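Local coordinates for predicted protein (Acinetobacter sp. RUH2624, PDB 4MEA), which probably hydrolyses epoxides as a secreted Cif-type virulence factor of the alpha/beta hydrolase fold, at residues S39-I42 / V47-H50; I90-L95 / K113-A118. All blocks are in the same frame, centred on the assembly; numbering follows the deposited sequence.

In the fold
Contact 1 (39-42 with 47-50) is complete before the chain reaches contact 2 (90-95 with 113-118). It joins the two strands of the beta hairpin that ends the eight-stranded mixed sheet, with strand 37-44 outermost. Contact 2 sets the loop after strand 87-90, the next strand inward, against helix 108-123. The two centres lie about 8 Å apart, and the contacts touch: His-50 ND1 is 2.7 Å from Asp-91 OD2, a probable hydrogen bond, while Leu-49 CD1 and Ile-42 CG2 both pack on Ala-118 CB. One surface of the hairpin therefore extends the apolar layer between sheet and helix.

Contact 1. Residues S39-I42 / V47-H50; sequences SKFI and VKLH
The Phe-41 and His-50 rings meet obliquely, with centroids 5.0 Å apart and planes at 46°. His-50 CD2 lies over one face of the phenyl ring, 3.7 Å above the plane and displaced from the ring centre, and the CE1 corner of Phe-41 reaches His-50 CB at 3.6 Å. At the edge of the imidazole, near its plane, Ser-39 OG and NE2 of His-50 share a hydrogen bond of 2.7 Å. A chi1 of 171°, which turns CG away from the backbone N, carries the His-50 ring along the neighbouring strand to that serine. ND1 bonds Asp-91 and the Trp-71 ring meets the imidazole, so both ring nitrogens are engaged and its rotation is fixed. The backbones supply the frame: Ile-42 N to Leu-49 O and Leu-49 N to Ile-42 O are both 2.8 Å, making this the hydrogen-bonded pair, whereas Phe-41 and His-50 form the non-hydrogen-bonded one. On the face away from the rings, Ile-42 CG2 packs on Leu-49 CB (4.2 Å), and both residues also touch helix 108-123. The short strand axes run at 162°, the geometry of an antiparallel beta hairpin, here at the sheet edge of an alpha/beta hydrolase fold.

Contact 2. Residues I90-L95 / K113-A118; sequences IDLPGL and KILIGA
Leu-115 meets the 90-95 segment with both of its methyl groups. CD2 touches CG2 of Ile-90 at 3.9 Å as the two side chains run past one another head to tail, and CD1 reaches CD2 of Leu-92 at 4.1 Å. The fork thus holds a different residue on each prong. Ile-90 offers its CG2 methyl because this branch is anti to the backbone N, while CG1 is anti to the carbonyl carbon (chi1 -55°). Next along the loop, CG of Pro-93 lies 4.1 Å from CG2 of Ile-114, the residue before Leu-115 on the helix. No hydrogen bond crosses between the segments; the three meeting pairs are all carbon on carbon, and all five residues are buried.

Ile-90 ends strand 87-90, whereas Leu-92 and Pro-93 occupy the first two positions of a type II beta turn that runs to Leu-95, closed by Leu-95 N to Leu-92 O at 2.8 Å. Gly-94 takes the positive phi (88°) that this turn requires at its third position. Further out, Asp-91 points away from the helix and accepts from Trp-71 N at OD1 and from Gln-97 N at OD2, while Leu-92 N bonds His-65 NE2 and Pro-93 O bonds Tyr-242 OH.

Outside these pairs, Ile-90 also packs on Val-62 and Ile-64 of strand 61-64, whereas Leu-49 of strand 47-54 touches Pro-93, Ile-114 and Ala-118. Helix 108-123 therefore lies against the sheet, while Leu-95 packs beyond the turn on helix 233-244.

Contact 1. Residues S39-I42 / V47-H50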
loop_
_atom_site.group_PDB
_atom_site.type_symbol
_atom_site.label_atom_id
_atom_site.label_comp_id
_atom_site.label_asym_id
_atom_site.label_seq_id
_atom_site.Cartn_x
_atom_site.Cartn_y
_atom_site.Cartn_z
ATOM N N SER A 39 20.671 21.776 21.169
ATOM C CA SER A 39 20.222 21.709 19.785
ATOM C C SER A 39 21.155 22.525 18.897
ATOM O O SER A 39 21.424 23.690 19.176
ATOM C CB SER A 39 18.794 22.241 19.674
ATOM O OG SER A 39 18.391 22.347 18.323
ATOM N N LYS A 40 21.654 21.910 17.832
ATOM C CA LYS A 40 22.608 22.571 16.950
ATOM C C LYS A 40 22.350 22.193 15.506
ATOM O O LYS A 40 21.595 21.269 15.229
ATOM C CB LYS A 40 24.035 22.159 17.313
ATOM C CG LYS A 40 24.453 22.518 18.718
ATOM C CD LYS A 40 25.902 22.166 18.938
ATOM C CE LYS A 40 26.306 22.385 20.379
ATOM N NZ LYS A 40 27.774 22.194 20.564
ATOM N N PHE A 41 22.999 22.905 14.589
ATOM C CA PHE A 41 22.892 22.609 13.172
ATOM C C PHE A 41 24.282 22.495 12.557
ATOM O O PHE A 41 25.234 23.118 13.029
ATOM C CB PHE A 41 22.093 23.696 12.452
ATOM C CG PHE A 41 20.658 23.792 12.893
ATOM C CD1 PHE A 41 19.649 23.211 12.143
ATOM C CD2 PHE A 41 20.319 24.467 14.057
ATOM C CE1 PHE A 41 18.319 23.303 12.540
ATOM C CE2 PHE A 41 18.997 24.557 14.462
ATOM C CZ PHE A 41 17.994 23.977 13.697
ATOM N N ILE A 42 24.398 21.696 11.503
ATOM C CA ILE A 42 25.674 21.541 10.820
ATOM C C ILE A 42 25.495 21.253 9.337
ATOM O O ILE A 42 24.646 20.448 8.941
ATOM C CB ILE A 42 26.542 20.439 11.458
ATOM C CG1 ILE A 42 27.959 20.489 10.877
ATOM C CG2 ILE A 42 25.904 19.068 11.250
ATOM C CD1 ILE A 42 28.948 19.599 11.580
ATOM N N VAL A 47 23.781 20.217 2.776
ATOM C CA VAL A 47 22.534 19.944 3.493
ATOM C C VAL A 47 22.716 20.342 4.949
ATOM O O VAL A 47 23.643 19.865 5.618
ATOM C CB VAL A 47 22.121 18.447 3.416
ATOM C CG1 VAL A 47 20.858 18.186 4.245
ATOM C CG2 VAL A 47 21.905 18.014 1.964
ATOM N N LYS A 48 21.850 21.232 5.434
ATOM C CA LYS A 48 21.898 21.634 6.834
ATOM C C LYS A 48 21.187 20.611 7.724
ATOM O O LYS A 48 19.954 20.466 7.677
ATOM C CB LYS A 48 21.305 23.031 7.039
ATOM C CG LYS A 48 21.610 23.598 8.431
ATOM C CD LYS A 48 21.127 25.028 8.584
ATOM C CE LYS A 48 21.969 25.988 7.754
ATOM N NZ LYS A 48 21.589 27.403 8.029
ATOM N N LEU A 49 21.968 19.897 8.524
ATOM C CA LEU A 49 21.407 18.900 9.434
ATOM C C LEU A 49 21.184 19.479 10.827
ATOM O O LEU A 49 22.011 20.242 11.344
ATOM C CB LEU A 49 22.330 17.681 9.536
ATOM C CG LEU A 49 22.692 16.910 8.265
ATOM C CD1 LEU A 49 23.772 15.898 8.591
ATOM C CD2 LEU A 49 21.479 16.218 7.655
ATOM N N HIS A 50 20.052 19.125 11.425
ATOM C CA HIS A 50 19.812 19.425 12.831
ATOM C C HIS A 50 20.228 18.222 13.673
ATOM O O HIS A 50 20.009 17.070 13.290
ATOM C CB HIS A 50 18.338 19.768 13.074
ATOM C CG HIS A 50 17.967 19.872 14.523
ATOM N ND1 HIS A 50 17.116 18.980 15.141
ATOM C CD2 HIS A 50 18.327 20.768 15.475
ATOM C CE1 HIS A 50 16.968 19.321 16.409
ATOM N NE2 HIS A 50 17.695 20.401 16.638
#

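Contact 2. Residues I90-L95 / K113-A118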
loop_
_atom_site.group_PDB
_atom_site.type_symbol
_atom_site.label_atom_id
_atom_site.label_comp_id
_atom_site.label_asym_id
_atom_site.label_seq_id
_atom_site.Cartn_x
_atom_site.Cartn_y
_atom_site.Cartn_z
ATOM N N ILE A 90 20.836 12.760 15.338
ATOM C CA ILE A 90 20.745 13.607 14.159
ATOM C C ILE A 90 19.416 13.396 13.443
ATOM O O ILE A 90 18.970 12.256 13.277
ATOM C CB ILE A 90 21.892 13.275 13.170
ATOM C CG1 ILE A 90 23.252 13.394 13.869
ATOM C CG2 ILE A 90 21.812 14.167 11.927
ATOM C CD1 ILE A 90 24.407 12.776 13.070
ATOM N N ASP A 91 18.791 14.494 13.019
ATOM C CA ASP A 91 17.618 14.434 12.152
ATOM C C ASP A 91 18.028 14.028 10.734
ATOM O O ASP A 91 18.887 14.673 10.129
ATOM C CB ASP A 91 16.914 15.795 12.092
ATOM C CG ASP A 91 16.111 16.093 13.336
ATOM O OD1 ASP A 91 15.863 15.149 14.120
ATOM O OD2 ASP A 91 15.711 17.270 13.521
ATOM N N LEU A 92 17.421 12.967 10.204
ATOM C CA LEU A 92 17.729 12.520 8.837
ATOM C C LEU A 92 17.575 13.656 7.842
ATOM O O LEU A 92 16.692 14.508 7.988
ATOM C CB LEU A 92 16.804 11.375 8.415
ATOM C CG LEU A 92 17.136 9.960 8.891
ATOM C CD1 LEU A 92 16.024 8.976 8.473
ATOM C CD2 LEU A 92 18.491 9.521 8.330
ATOM N N PRO A 93 18.412 13.658 6.801
ATOM C CA PRO A 93 18.270 14.666 5.747
ATOM C C PRO A 93 16.799 14.823 5.328
ATOM O O PRO A 93 16.122 13.834 5.030
ATOM C CB PRO A 93 19.100 14.084 4.602
ATOM C CG PRO A 93 20.170 13.277 5.297
ATOM C CD PRO A 93 19.462 12.668 6.501
ATOM N N GLY A 94 16.317 16.063 5.328
ATOM C CA GLY A 94 14.949 16.358 4.940
ATOM C C GLY A 94 13.923 16.288 6.059
ATOM O O GLY A 94 12.879 16.937 5.982
ATOM N N LEU A 95 14.211 15.499 7.095
ATOM C CA LEU A 95 13.253 15.251 8.171
ATOM C C LEU A 95 13.550 16.050 9.437
ATOM O O LEU A 95 14.635 16.617 9.589
ATOM C CB LEU A 95 13.205 13.754 8.489
ATOM C CG LEU A 95 12.895 12.894 7.263
ATOM C CD1 LEU A 95 12.725 11.432 7.645
ATOM C CD2 LEU A 95 11.646 13.428 6.557
ATOM N N LYS A 113 26.672 9.334 2.880
ATOM C CA LYS A 113 27.731 10.306 2.618
ATOM C C LYS A 113 27.482 11.608 3.383
ATOM O O LYS A 113 28.397 12.180 3.976
ATOM C CB LYS A 113 27.866 10.602 1.120
ATOM C CG LYS A 113 29.130 11.409 0.787
ATOM C CD LYS A 113 29.202 11.839 -0.672
ATOM C CE LYS A 113 28.718 13.278 -0.850
ATOM N NZ LYS A 113 28.917 13.801 -2.238
ATOM N N ILE A 114 26.238 12.076 3.363
ATOM C CA ILE A 114 25.880 13.297 4.073
ATOM C C ILE A 114 26.057 13.124 5.581
ATOM O O ILE A 114 26.617 13.988 6.256
ATOM C CB ILE A 114 24.431 13.731 3.747
ATOM C CG1 ILE A 114 24.336 14.206 2.289
ATOM C CG2 ILE A 114 23.959 14.817 4.731
ATOM C CD1 ILE A 114 22.940 14.105 1.691
ATOM N N LEU A 115 25.601 11.990 6.105
ATOM C CA LEU A 115 25.693 11.722 7.534
ATOM C C LEU A 115 27.126 11.562 8.045
ATOM O O LEU A 115 27.483 12.140 9.065
ATOM C CB LEU A 115 24.865 10.486 7.899
ATOM C CG LEU A 115 23.357 10.734 7.981
ATOM C CD1 LEU A 115 22.583 9.411 8.016
ATOM C CD2 LEU A 115 23.024 11.605 9.192
ATOM N N ILE A 116 27.944 10.777 7.351
ATOM C CA ILE A 116 29.293 10.491 7.846
ATOM C C ILE A 116 30.119 11.773 7.995
ATOM O O ILE A 116 30.871 11.928 8.955
ATOM C CB ILE A 116 30.032 9.450 6.964
ATOM C CG1 ILE A 116 31.322 8.980 7.649
ATOM C CG2 ILE A 116 30.322 10.013 5.572
ATOM C CD1 ILE A 116 31.102 8.388 9.021
ATOM N N GLY A 117 29.945 12.703 7.063
ATOM C CA GLY A 117 30.659 13.963 7.111
ATOM C C GLY A 117 30.361 14.740 8.380
ATOM O O GLY A 117 31.262 15.305 9.001
ATOM N N ALA A 118 29.090 14.766 8.768
ATOM C CA ALA A 118 28.671 15.518 9.946
ATOM C C ALA A 118 29.120 14.800 11.205
ATOM O O ALA A 118 29.618 15.419 12.144
ATOM C CB ALA A 118 27.150 15.699 9.948
#